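PDB 3BZW: putative lipase from Bacteroides thetaiotaomicron VPI-5482, which probably acts as an SGNH-family (GDSL-like) ester hydrolase and may cleave lysophospholipids, although its natural substrate is not established. Local coordinates for residues Leu93-Thr98 with Thr167-Ser172; Gly87-Ile92 with Lys156-Lys161; Gly33-Asp38 with Gly65-Gln70. All blocks are in the same frame, centred on the assembly; numbering follows the deposited sequence.

Contact 1 (Leu93-Thr98 with Thr167-Ser172)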
ATOM      1  N   LEU A  93      26.935   2.227 -29.675  1.00  6.82           N
ATOM      2  CA  LEU A  93      26.131   1.376 -28.811  1.00  6.94           C
ATOM      3  C   LEU A  93      27.020   0.893 -27.669  1.00  7.06           C
ATOM      4  O   LEU A  93      28.156   0.461 -27.895  1.00  6.19           O
ATOM      5  CB  LEU A  93      25.585   0.163 -29.571  1.00  7.26           C
ATOM      6  CG  LEU A  93      24.602   0.395 -30.719  1.00 10.59           C
ATOM      7  CD1 LEU A  93      24.079  -0.953 -31.198  1.00  9.69           C
ATOM      8  CD2 LEU A  93      23.446   1.271 -30.260  1.00 12.35           C
ATOM      9  N   VAL A  94      26.507   0.981 -26.447  1.00  6.40           N
ATOM     10  CA  VAL A  94      27.247   0.546 -25.270  1.00  5.82           C
ATOM     11  C   VAL A  94      26.446  -0.581 -24.623  1.00  7.02           C
ATOM     12  O   VAL A  94      25.359  -0.359 -24.096  1.00  5.97           O
ATOM     13  CB  VAL A  94      27.424   1.702 -24.267  1.00  7.72           C
ATOM     14  CG1 VAL A  94      28.329   1.263 -23.124  1.00  7.42           C
ATOM     15  CG2 VAL A  94      28.008   2.924 -24.980  1.00  6.76           C
ATOM     16  N   PHE A  95      27.003  -1.786 -24.677  1.00  5.32           N
ATOM     17  CA  PHE A  95      26.373  -3.001 -24.157  1.00  5.33           C
ATOM     18  C   PHE A  95      27.336  -3.523 -23.088  1.00  5.78           C
ATOM     19  O   PHE A  95      28.182  -4.365 -23.371  1.00  5.31           O
ATOM     20  CB  PHE A  95      26.251  -3.983 -25.329  1.00  5.48           C
ATOM     21  CG  PHE A  95      25.409  -5.193 -25.054  1.00  5.94           C
ATOM     22  CD1 PHE A  95      25.408  -6.257 -25.955  1.00  7.45           C
ATOM     23  CD2 PHE A  95      24.605  -5.274 -23.925  1.00  6.46           C
ATOM     24  CE1 PHE A  95      24.619  -7.381 -25.733  1.00  6.98           C
ATOM     25  CE2 PHE A  95      23.809  -6.400 -23.694  1.00  7.26           C
ATOM     26  CZ  PHE A  95      23.819  -7.450 -24.599  1.00  7.61           C
HETATM   27  N   MSE A  96      27.187  -3.037 -21.858  1.00  5.93           N
HETATM   28  CA  MSE A  96      28.121  -3.389 -20.791  1.00  6.27           C
HETATM   29  C   MSE A  96      27.494  -3.483 -19.399  1.00  5.76           C
HETATM   30  O   MSE A  96      26.464  -2.871 -19.132  1.00  4.58           O
HETATM   31  CB  MSE A  96      29.210  -2.309 -20.759  1.00  8.81           C
HETATM   32  CG  MSE A  96      30.380  -2.569 -19.829  1.00 11.58           C
HETATM   33 SE   MSE A  96      31.694  -3.676 -20.673  1.00 18.46          SE
HETATM   34  CE  MSE A  96      32.715  -2.287 -21.579  1.00 13.95           C
ATOM     35  N   GLY A  97      28.128  -4.247 -18.508  1.00  5.02           N
ATOM     36  CA  GLY A  97      27.622  -4.339 -17.151  1.00  4.84           C
ATOM     37  C   GLY A  97      27.492  -5.709 -16.522  1.00  5.19           C
ATOM     38  O   GLY A  97      27.569  -5.838 -15.299  1.00  5.16           O
ATOM     39  N   THR A  98      27.305  -6.742 -17.333  1.00  3.81           N
ATOM     40  CA  THR A  98      27.149  -8.073 -16.767  1.00  5.62           C
ATOM     41  C   THR A  98      28.390  -8.508 -15.978  1.00  5.88           C
ATOM     42  O   THR A  98      28.284  -9.249 -15.000  1.00  6.85           O
ATOM     43  CB  THR A  98      26.796  -9.110 -17.865  1.00  3.87           C
ATOM     44  OG1 THR A  98      26.056 -10.184 -17.271  1.00  4.52           O
ATOM     45  CG2 THR A  98      28.052  -9.668 -18.522  1.00  4.50           C
ATOM     46  N   THR A 167      20.867  -2.555 -21.904  1.00  5.75           N
ATOM     47  CA  THR A 167      20.934  -3.222 -20.613  1.00  5.32           C
ATOM     48  C   THR A 167      21.438  -4.653 -20.789  1.00  6.46           C
ATOM     49  O   THR A 167      21.210  -5.285 -21.822  1.00  5.67           O
ATOM     50  CB  THR A 167      19.554  -3.263 -19.909  1.00  3.79           C
ATOM     51  OG1 THR A 167      18.563  -3.778 -20.806  1.00  4.08           O
ATOM     52  CG2 THR A 167      19.150  -1.866 -19.445  1.00  5.89           C
ATOM     53  N   PRO A 168      22.139  -5.180 -19.776  1.00  6.79           N
ATOM     54  CA  PRO A 168      22.688  -6.539 -19.792  1.00  6.74           C
ATOM     55  C   PRO A 168      21.590  -7.594 -19.947  1.00  6.58           C
ATOM     56  O   PRO A 168      20.455  -7.390 -19.506  1.00  6.64           O
ATOM     57  CB  PRO A 168      23.393  -6.643 -18.441  1.00  6.53           C
ATOM     58  CG  PRO A 168      23.784  -5.215 -18.144  1.00  9.00           C
ATOM     59  CD  PRO A 168      22.545  -4.459 -18.558  1.00  7.24           C
ATOM     60  N   LEU A 169      21.933  -8.716 -20.573  1.00  4.75           N
ATOM     61  CA  LEU A 169      20.979  -9.805 -20.791  1.00  5.18           C
ATOM     62  C   LEU A 169      20.833 -10.678 -19.551  1.00  4.36           C
ATOM     63  O   LEU A 169      21.721 -10.702 -18.702  1.00  3.26           O
ATOM     64  CB  LEU A 169      21.451 -10.698 -21.943  1.00  6.43           C
ATOM     65  CG  LEU A 169      21.747 -10.033 -23.287  1.00  8.30           C
ATOM     66  CD1 LEU A 169      22.300 -11.070 -24.258  1.00 10.36           C
ATOM     67  CD2 LEU A 169      20.477  -9.399 -23.829  1.00 11.27           C
ATOM     68  N   HIS A 170      19.709 -11.388 -19.451  1.00  4.40           N
ATOM     69  CA  HIS A 170      19.505 -12.304 -18.336  1.00  4.19           C
ATOM     70  C   HIS A 170      20.636 -13.314 -18.487  1.00  4.71           C
ATOM     71  O   HIS A 170      21.122 -13.544 -19.595  1.00  4.70           O
ATOM     72  CB  HIS A 170      18.139 -12.996 -18.427  1.00  2.54           C
ATOM     73  CG  HIS A 170      17.024 -12.203 -17.814  1.00  2.99           C
ATOM     74  ND1 HIS A 170      16.456 -11.112 -18.434  1.00  4.21           N
ATOM     75  CD2 HIS A 170      16.416 -12.310 -16.608  1.00  2.01           C
ATOM     76  CE1 HIS A 170      15.545 -10.579 -17.637  1.00  2.72           C
ATOM     77  NE2 HIS A 170      15.502 -11.286 -16.523  1.00  4.44           N
ATOM     78  N   ARG A 171      21.051 -13.921 -17.384  1.00  4.51           N
ATOM     79  CA  ARG A 171      22.178 -14.842 -17.427  1.00  4.61           C
ATOM     80  C   ARG A 171      22.041 -16.011 -16.473  1.00  5.09           C
ATOM     81  O   ARG A 171      21.449 -15.880 -15.406  1.00  6.21           O
ATOM     82  CB  ARG A 171      23.447 -14.072 -17.074  1.00  4.39           C
ATOM     83  CG  ARG A 171      23.294 -13.243 -15.801  1.00  6.83           C
ATOM     84  CD  ARG A 171      24.592 -12.560 -15.421  1.00  5.00           C
ATOM     85  NE  ARG A 171      25.574 -13.530 -14.960  1.00  6.20           N
ATOM     86  CZ  ARG A 171      26.887 -13.356 -15.034  1.00  5.94           C
ATOM     87  NH1 ARG A 171      27.384 -12.240 -15.555  1.00  4.36           N
ATOM     88  NH2 ARG A 171      27.702 -14.300 -14.591  1.00  6.21           N
ATOM     89  N   SER A 172      22.610 -17.151 -16.853  1.00  5.82           N
ATOM     90  CA  SER A 172      22.562 -18.326 -16.000  1.00  4.96           C
ATOM     91  C   SER A 172      23.983 -18.798 -15.693  1.00  5.64           C
ATOM     92  O   SER A 172      24.945 -18.048 -15.871  1.00  6.12           O
ATOM     93  CB  SER A 172      21.738 -19.442 -16.649  1.00  6.01           C
ATOM     94  OG  SER A 172      21.555 -20.515 -15.737  1.00  6.84           O
TER
HETATM   95  O   HOH W   1      24.389 -10.938 -19.286  1.00  1.93           O

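Contact 2 (Gly87-Ile92 with Lys156-Lys161)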
ATOM      1  N   GLY A  87      36.479  10.354 -37.218  1.00 15.05           N
ATOM      2  CA  GLY A  87      35.838  11.037 -38.329  1.00 15.04           C
ATOM      3  C   GLY A  87      34.902  10.198 -39.176  1.00 15.40           C
ATOM      4  O   GLY A  87      34.283  10.714 -40.106  1.00 15.62           O
ATOM      5  N   GLU A  88      34.790   8.912 -38.860  1.00 14.31           N
ATOM      6  CA  GLU A  88      33.925   8.009 -39.621  1.00 15.71           C
ATOM      7  C   GLU A  88      32.663   7.581 -38.876  1.00 13.21           C
ATOM      8  O   GLU A  88      31.602   7.428 -39.477  1.00 12.42           O
ATOM      9  CB  GLU A  88      34.684   6.731 -39.996  1.00 18.94           C
ATOM     10  CG  GLU A  88      36.010   6.932 -40.698  1.00 25.53           C
ATOM     11  CD  GLU A  88      36.775   5.626 -40.859  1.00 27.54           C
ATOM     12  OE1 GLU A  88      36.291   4.730 -41.585  1.00 30.51           O
ATOM     13  OE2 GLU A  88      37.857   5.492 -40.251  1.00 28.13           O
ATOM     14  N   VAL A  89      32.785   7.380 -37.568  1.00 11.60           N
ATOM     15  CA  VAL A  89      31.657   6.904 -36.766  1.00  9.19           C
ATOM     16  C   VAL A  89      30.429   7.815 -36.751  1.00  9.27           C
ATOM     17  O   VAL A  89      30.546   9.040 -36.661  1.00  8.88           O
ATOM     18  CB  VAL A  89      32.111   6.602 -35.311  1.00  8.19           C
ATOM     19  CG1 VAL A  89      32.335   7.894 -34.543  1.00  9.07           C
ATOM     20  CG2 VAL A  89      31.085   5.712 -34.623  1.00  7.16           C
ATOM     21  N   ASP A  90      29.252   7.198 -36.852  1.00  8.20           N
ATOM     22  CA  ASP A  90      27.977   7.915 -36.857  1.00  8.44           C
ATOM     23  C   ASP A  90      27.193   7.725 -35.567  1.00  7.73           C
ATOM     24  O   ASP A  90      26.507   8.634 -35.108  1.00  6.47           O
ATOM     25  CB  ASP A  90      27.097   7.445 -38.020  1.00  8.06           C
ATOM     26  CG  ASP A  90      27.713   7.727 -39.364  1.00 11.05           C
ATOM     27  OD1 ASP A  90      28.137   8.881 -39.584  1.00 11.31           O
ATOM     28  OD2 ASP A  90      27.766   6.799 -40.199  1.00 10.58           O
ATOM     29  N   ALA A  91      27.276   6.532 -34.994  1.00  8.65           N
ATOM     30  CA  ALA A  91      26.557   6.239 -33.757  1.00  7.94           C
ATOM     31  C   ALA A  91      27.358   5.274 -32.894  1.00  8.47           C
ATOM     32  O   ALA A  91      28.306   4.644 -33.362  1.00  8.28           O
ATOM     33  CB  ALA A  91      25.185   5.652 -34.077  1.00  5.80           C
ATOM     34  N   ILE A  92      26.961   5.160 -31.633  1.00  9.02           N
ATOM     35  CA  ILE A  92      27.655   4.300 -30.686  1.00  9.14           C
ATOM     36  C   ILE A  92      26.698   3.528 -29.790  1.00  7.82           C
ATOM     37  O   ILE A  92      25.764   4.098 -29.227  1.00  8.35           O
ATOM     38  CB  ILE A  92      28.577   5.136 -29.774  1.00  8.86           C
ATOM     39  CG1 ILE A  92      29.575   5.910 -30.632  1.00 10.24           C
ATOM     40  CG2 ILE A  92      29.305   4.231 -28.776  1.00  8.63           C
ATOM     41  CD1 ILE A  92      30.458   6.829 -29.840  1.00 10.70           C
ATOM     42  N   LYS A 156      31.604  13.725 -23.987  1.00  6.26           N
ATOM     43  CA  LYS A 156      32.708  14.653 -24.222  1.00  6.78           C
ATOM     44  C   LYS A 156      33.390  14.361 -25.560  1.00  7.17           C
ATOM     45  O   LYS A 156      33.760  15.280 -26.293  1.00  6.15           O
ATOM     46  CB  LYS A 156      33.745  14.546 -23.097  1.00 10.21           C
ATOM     47  CG  LYS A 156      33.379  15.286 -21.818  1.00 14.02           C
ATOM     48  CD  LYS A 156      34.389  14.987 -20.716  1.00 18.40           C
ATOM     49  CE  LYS A 156      34.746  16.232 -19.922  1.00 23.60           C
ATOM     50  NZ  LYS A 156      35.466  17.230 -20.767  1.00 25.77           N
ATOM     51  N   LEU A 157      33.544  13.079 -25.873  1.00  6.93           N
ATOM     52  CA  LEU A 157      34.197  12.662 -27.112  1.00  7.31           C
ATOM     53  C   LEU A 157      33.287  12.686 -28.338  1.00  7.30           C
ATOM     54  O   LEU A 157      33.733  12.993 -29.448  1.00  6.23           O
ATOM     55  CB  LEU A 157      34.772  11.254 -26.944  1.00  7.64           C
ATOM     56  CG  LEU A 157      35.888  11.071 -25.912  1.00  9.58           C
ATOM     57  CD1 LEU A 157      36.108   9.588 -25.656  1.00 10.50           C
ATOM     58  CD2 LEU A 157      37.169  11.726 -26.412  1.00 12.22           C
ATOM     59  N   PHE A 158      32.013  12.374 -28.136  1.00  6.20           N
ATOM     60  CA  PHE A 158      31.051  12.326 -29.233  1.00  8.22           C
ATOM     61  C   PHE A 158      29.779  13.094 -28.888  1.00  8.30           C
ATOM     62  O   PHE A 158      28.682  12.538 -28.927  1.00  8.74           O
ATOM     63  CB  PHE A 158      30.703  10.863 -29.520  1.00  7.83           C
ATOM     64  CG  PHE A 158      31.903   9.994 -29.775  1.00  9.69           C
ATOM     65  CD1 PHE A 158      32.536  10.005 -31.014  1.00  9.75           C
ATOM     66  CD2 PHE A 158      32.403   9.162 -28.775  1.00 10.56           C
ATOM     67  CE1 PHE A 158      33.649   9.198 -31.254  1.00  9.74           C
ATOM     68  CE2 PHE A 158      33.515   8.352 -29.006  1.00 12.22           C
ATOM     69  CZ  PHE A 158      34.137   8.368 -30.244  1.00  9.47           C
ATOM     70  N   PRO A 159      29.905  14.394 -28.576  1.00  8.53           N
ATOM     71  CA  PRO A 159      28.745  15.217 -28.219  1.00  7.84           C
ATOM     72  C   PRO A 159      27.642  15.373 -29.261  1.00  8.37           C
ATOM     73  O   PRO A 159      26.492  15.637 -28.906  1.00  8.11           O
ATOM     74  CB  PRO A 159      29.380  16.559 -27.839  1.00  6.92           C
ATOM     75  CG  PRO A 159      30.574  16.621 -28.733  1.00  7.07           C
ATOM     76  CD  PRO A 159      31.131  15.212 -28.622  1.00  8.56           C
ATOM     77  N   ASP A 160      27.979  15.201 -30.537  1.00  7.19           N
ATOM     78  CA  ASP A 160      26.994  15.373 -31.607  1.00  8.21           C
ATOM     79  C   ASP A 160      26.532  14.066 -32.238  1.00  7.70           C
ATOM     80  O   ASP A 160      25.907  14.067 -33.301  1.00  7.32           O
ATOM     81  CB  ASP A 160      27.577  16.282 -32.694  1.00 10.87           C
ATOM     82  CG  ASP A 160      28.789  15.666 -33.388  1.00 14.96           C
ATOM     83  OD1 ASP A 160      29.393  14.724 -32.827  1.00 15.44           O
ATOM     84  OD2 ASP A 160      29.146  16.136 -34.487  1.00 16.00           O
ATOM     85  N   LYS A 161      26.824  12.952 -31.578  1.00  7.33           N
ATOM     86  CA  LYS A 161      26.453  11.646 -32.102  1.00  6.18           C
ATOM     87  C   LYS A 161      25.315  10.982 -31.340  1.00  7.45           C
ATOM     88  O   LYS A 161      24.990  11.359 -30.210  1.00  7.38           O
ATOM     89  CB  LYS A 161      27.661  10.704 -32.067  1.00  6.12           C
ATOM     90  CG  LYS A 161      28.916  11.236 -32.744  1.00  6.63           C
ATOM     91  CD  LYS A 161      28.726  11.441 -34.242  1.00  7.84           C
ATOM     92  CE  LYS A 161      30.046  11.855 -34.888  1.00  8.96           C
ATOM     93  NZ  LYS A 161      29.941  12.031 -36.358  1.00 10.52           N
TER
HETATM   94  O   HOH W   2      27.838  11.106 -38.219  1.00 15.46           O

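Contact 3 (Gly33-Asp38 with Gly65-Gln70). With ACT (acetate ion), chain G.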
ATOM      1  N   GLY A  33      31.705  -2.822 -25.395  1.00  4.06           N
ATOM      2  CA  GLY A  33      31.181  -3.831 -24.486  1.00  4.42           C
ATOM      3  C   GLY A  33      32.130  -4.914 -23.994  1.00  4.86           C
ATOM      4  O   GLY A  33      33.321  -4.675 -23.778  1.00  4.26           O
ATOM      5  N   ASP A  34      31.587  -6.118 -23.815  1.00  4.39           N
ATOM      6  CA  ASP A  34      32.359  -7.251 -23.318  1.00  5.43           C
ATOM      7  C   ASP A  34      32.416  -8.431 -24.289  1.00  4.86           C
ATOM      8  O   ASP A  34      32.361  -8.250 -25.503  1.00  5.46           O
ATOM      9  CB  ASP A  34      31.804  -7.714 -21.960  1.00  6.49           C
ATOM     10  CG  ASP A  34      30.295  -7.924 -21.979  1.00  6.47           C
ATOM     11  OD1 ASP A  34      29.772  -8.450 -22.983  1.00  8.18           O
ATOM     12  OD2 ASP A  34      29.631  -7.571 -20.981  1.00  8.20           O
ATOM     13  N   SER A  35      32.527  -9.642 -23.750  1.00  5.79           N
ATOM     14  CA  SER A  35      32.629 -10.836 -24.589  1.00  6.92           C
ATOM     15  C   SER A  35      31.443 -11.070 -25.518  1.00  6.97           C
ATOM     16  O   SER A  35      31.600 -11.641 -26.600  1.00  7.32           O
ATOM     17  CB  SER A  35      32.848 -12.076 -23.718  1.00  9.96           C
ATOM     18  OG  SER A  35      32.947 -13.243 -24.511  1.00 18.96           O
ATOM     19  N   ILE A  36      30.259 -10.638 -25.107  1.00  6.94           N
ATOM     20  CA  ILE A  36      29.078 -10.838 -25.936  1.00  6.73           C
ATOM     21  C   ILE A  36      29.173  -9.993 -27.209  1.00  6.09           C
ATOM     22  O   ILE A  36      28.460 -10.232 -28.185  1.00  6.51           O
ATOM     23  CB  ILE A  36      27.791 -10.533 -25.126  1.00  7.41           C
ATOM     24  CG1 ILE A  36      27.675 -11.555 -23.985  1.00  8.67           C
ATOM     25  CG2 ILE A  36      26.559 -10.602 -26.024  1.00  8.26           C
ATOM     26  CD1 ILE A  36      26.400 -11.466 -23.167  1.00 10.43           C
ATOM     27  N   THR A  37      30.087  -9.028 -27.200  1.00  4.84           N
ATOM     28  CA  THR A  37      30.317  -8.153 -28.346  1.00  5.79           C
ATOM     29  C   THR A  37      31.661  -8.492 -29.019  1.00  7.06           C
ATOM     30  O   THR A  37      31.831  -8.299 -30.226  1.00  8.85           O
ATOM     31  CB  THR A  37      30.310  -6.668 -27.900  1.00  6.10           C
ATOM     32  OG1 THR A  37      28.967  -6.277 -27.572  1.00  5.47           O
ATOM     33  CG2 THR A  37      30.847  -5.765 -29.000  1.00  5.45           C
ATOM     34  N   ASP A  38      32.596  -9.008 -28.225  1.00  6.04           N
ATOM     35  CA  ASP A  38      33.938  -9.388 -28.687  1.00  6.09           C
ATOM     36  C   ASP A  38      33.891 -10.367 -29.867  1.00  5.55           C
ATOM     37  O   ASP A  38      33.260 -11.423 -29.788  1.00  4.89           O
ATOM     38  CB  ASP A  38      34.699 -10.037 -27.524  1.00  4.95           C
ATOM     39  CG  ASP A  38      36.185 -10.229 -27.801  1.00  7.17           C
ATOM     40  OD1 ASP A  38      36.601 -10.273 -28.982  1.00  4.62           O
ATOM     41  OD2 ASP A  38      36.939 -10.355 -26.813  1.00  7.77           O
ATOM     42  N   GLY A  65      34.481  -4.123 -28.013  1.00  7.71           N
ATOM     43  CA  GLY A  65      34.163  -4.994 -26.896  1.00  6.47           C
ATOM     44  C   GLY A  65      35.214  -6.073 -26.710  1.00  7.86           C
ATOM     45  O   GLY A  65      35.697  -6.661 -27.678  1.00  6.28           O
ATOM     46  N   ILE A  66      35.571  -6.337 -25.460  1.00  6.55           N
ATOM     47  CA  ILE A  66      36.569  -7.351 -25.149  1.00  7.22           C
ATOM     48  C   ILE A  66      36.091  -8.220 -23.992  1.00  8.04           C
ATOM     49  O   ILE A  66      35.515  -7.721 -23.025  1.00  6.66           O
ATOM     50  CB  ILE A  66      37.916  -6.700 -24.776  1.00  9.19           C
ATOM     51  CG1 ILE A  66      38.508  -6.015 -26.014  1.00  8.68           C
ATOM     52  CG2 ILE A  66      38.874  -7.753 -24.225  1.00  8.38           C
ATOM     53  CD1 ILE A  66      39.715  -5.144 -25.718  1.00 14.50           C
ATOM     54  N   SER A  67      36.343  -9.518 -24.102  1.00  8.75           N
ATOM     55  CA  SER A  67      35.941 -10.473 -23.082  1.00  8.80           C
ATOM     56  C   SER A  67      36.332 -10.057 -21.670  1.00  9.05           C
ATOM     57  O   SER A  67      37.475  -9.668 -21.418  1.00  6.76           O
ATOM     58  CB  SER A  67      36.537 -11.846 -23.393  1.00 11.46           C
ATOM     59  OG  SER A  67      36.072 -12.317 -24.648  1.00 18.74           O
ATOM     60  N   GLY A  68      35.362 -10.130 -20.760  1.00  8.17           N
ATOM     61  CA  GLY A  68      35.600  -9.798 -19.366  1.00  8.16           C
ATOM     62  C   GLY A  68      35.628  -8.339 -18.942  1.00  8.43           C
ATOM     63  O   GLY A  68      35.750  -8.058 -17.748  1.00  7.51           O
ATOM     64  N   ARG A  69      35.511  -7.405 -19.879  1.00  6.70           N
ATOM     65  CA  ARG A  69      35.552  -5.995 -19.506  1.00  6.06           C
ATOM     66  C   ARG A  69      34.300  -5.528 -18.773  1.00  6.27           C
ATOM     67  O   ARG A  69      33.211  -6.089 -18.937  1.00  4.21           O
ATOM     68  CB  ARG A  69      35.813  -5.122 -20.739  1.00  6.23           C
ATOM     69  CG  ARG A  69      37.184  -5.377 -21.366  1.00  7.66           C
ATOM     70  CD  ARG A  69      38.297  -5.127 -20.348  1.00 12.59           C
ATOM     71  NE  ARG A  69      39.585  -5.680 -20.766  1.00 16.63           N
ATOM     72  CZ  ARG A  69      40.403  -5.114 -21.650  1.00 18.08           C
ATOM     73  NH1 ARG A  69      40.078  -3.961 -22.224  1.00 18.21           N
ATOM     74  NH2 ARG A  69      41.552  -5.701 -21.959  1.00 16.80           N
ATOM     75  N   GLN A  70      34.477  -4.495 -17.956  1.00  7.44           N
ATOM     76  CA  GLN A  70      33.400  -3.925 -17.153  1.00  7.61           C
ATOM     77  C   GLN A  70      33.171  -2.462 -17.525  1.00  6.84           C
ATOM     78  O   GLN A  70      33.868  -1.918 -18.382  1.00  7.36           O
ATOM     79  CB  GLN A  70      33.767  -4.046 -15.674  1.00  7.21           C
ATOM     80  CG  GLN A  70      33.943  -5.491 -15.214  1.00  8.99           C
ATOM     81  CD  GLN A  70      34.774  -5.605 -13.952  1.00  8.95           C
ATOM     82  OE1 GLN A  70      34.613  -4.823 -13.019  1.00 11.51           O
ATOM     83  NE2 GLN A  70      35.664  -6.590 -13.915  1.00 11.25           N
TER
HETATM   84  C   ACT G 301      31.886 -11.577 -20.651  1.00  9.06           C
HETATM   85  O   ACT G 301      32.259 -12.719 -20.447  1.00  9.73           O
HETATM   86  OXT ACT G 301      32.705 -10.704 -20.882  1.00  8.64           O
HETATM   87  CH3 ACT G 301      30.415 -11.247 -20.634  1.00  7.95           C
HETATM   88  O   HOH W   3      30.271  -6.195 -18.791  1.00  4.11           O

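Contact 1 (Leu93-Thr98 with Thr167-Ser172)
Arg-171 reaches Thr-98 with one arm of its guanidinium: NH1 donates to Thr-98 OG1 at 3.0 Å, and the hydroxyl lies close to the guanidinium plane. The same hydroxyl, set anti to its backbone N (chi1 -153°), is hydrogen-bonded to a water 2.7 Å from OG1 that donates to the carbonyl O of Leu-169. Thr-98 is thereby tied to the facing loop at two points, one of them through this water. An alanine in place of Arg-171 would probably leave Thr-98 OG1 without its charged donor and Gln-182, which accepts from NH2, without its mate.

Van der Waals packing flanks this polar end. The CG of Pro-168 lies 3.7 Å from Met-96 O and also borders Gly-97. The Phe-95 ring, with CG anti to the backbone N (chi1 -170°), presents its edge to Leu-169: Phe-95 CZ lies 3.6 Å from Leu-169 CG, which sits near the ring plane. Thr-167 O, 3.4 Å from Phe-95 CE2, is buried with no hydrogen-bond partner.

Further out, Asp-215 accepts from Thr-167 OG1, and Glu-185 binds the backbone N of Arg-171. Met-251 of helix 245-258 packs on both Phe-95 and Leu-169, helix 195-210 lies against Thr-167 and Pro-168, and strands 28-33 and 162-166 border strand 91-95 on its two sides.

Contact 2 (Gly87-Ile92 with Lys156-Lys161)
Lys-161, which buries more surface here than any other residue, meets the segment 87-92 along the length of its side chain. The bend at chi2 (-64°) lays CD beside the carbonyl O of Asp-90 at 3.7 Å, and the extended remainder carries the ammonium on to Val-89. There Lys-161 NZ donates to Val-89 O at 3.1 Å. The donor approaches almost in line with the C=O bond, at an angle of 163°. A water accepts from Lys-161 NZ at 3.0 Å and donates to Asp-90 OD1, so that lysine and aspartate are joined through solvent and not by direct contact. The other oxygen of that carboxylate, OD2, takes the backbone N of Lys-28.

Ile-92 makes the apolar half of the contact. Its CD1 methyl sits over one face of the Phe-158 ring, 3.5 Å from the centroid and displaced toward the rim on the CD2 side, a close CH-pi contact. The arm of Ile-92 is extended (chi2 176°), which thrusts this methyl out from strand 91-95 to the ring. Val-89 adds a second apolar touch, with CG1 3.8 Å from Phe-158 CE1.

Phe-158 is the first residue to leave helical geometry after helix 143-157, and it opens a type I turn that closes at Lys-161, whose N bonds back to Phe-158 O. Leu-81 of helix 74-85 packs against both Ile-92 and Phe-158. Lys-161 O, for its part, is bound by Arg-250 of a neighbouring subunit.

The chemistry is thus divided: a buried methyl-on-ring contact packs the residue that follows helix 143-157 against strand 91-95, while a lysine nearer the surface bonds the loop carbonyl of Val-89, and its charge is probably moderated by Asp-90 through the shared water.

Contact 3 (Gly33-Asp38 with Gly65-Gln70)
Asp-38 and Ser-67 are joined by two hydrogen bonds across the loops. Asp-38 CG stands anti to the backbone N (chi1 -169°), which carries OD2 to Ser-67. This oxygen of Asp-38 accepts from Ser-67 N at 2.9 Å, on its anti side, and from Ser-67 OG at 3.0 Å, from above the carboxylate plane. Two bonds from one residue thus grip one oxygen, while Asp-38 OD1 takes the backbone N of Asn-40. Ser-35 OG makes only a weak bond to Ser-67 OG.

Backbone contacts run alongside. Ile-66 N donates to Gly-33 O at 3.3 Å, and CA-H...O contacts join Gly-65 CA to Gly-33 O and Asp-34 CA to Ile-66 O. The approach is close enough that a side chain on Gly-65 would collide with Thr-37 CG2.

Within the loops, Asp-34 OD1 accepts from Ile-36 N in an Asx turn, and Ile-66 to Arg-69 form a type II turn.

Water and an ion bridge the segments. A water donates to Asp-34 OD2 and to Arg-69 O. OXT of an acetate, probably from crystallisation, accepts from Gly-68 N at 2.7 Å and from Ser-35 N at 3.1 Å; Asn-99 ND2 and His-242 NE2 also bond the ion. The arrangement matches the active site of SGNH hydrolases, with Ser-35 of the Gly-Asp-Ser motif the probable nucleophile and Ser-35 N, Gly-68 N and Asn-99 ND2 probably forming the oxyanion hole, as in relatives.

In the fold
Contacts 1 and 2 use the two ends of strand 91-95, their centres about 22 Å apart, and each joins it to chain flanking the neighbouring strand 162-166. Contact 1 lies in the core; contact 2, also buried, sits farther out, with more residues near a neighbouring subunit. Contact 3 joins loops that follow strands 28-33 and 60-63 and touches contact 1, where the CE methyl of Met-96, a selenomethionine, packs on Gly-33 O. Contacts 1 and 2 each pair ring packing with one long basic side chain, an arginine to a hydroxyl and a lysine to a carbonyl. Contact 3, mostly buried but with Ser-67 and Gly-68 exposed, rests on backbone, carboxylate and hydroxyl bonds around the probable active site.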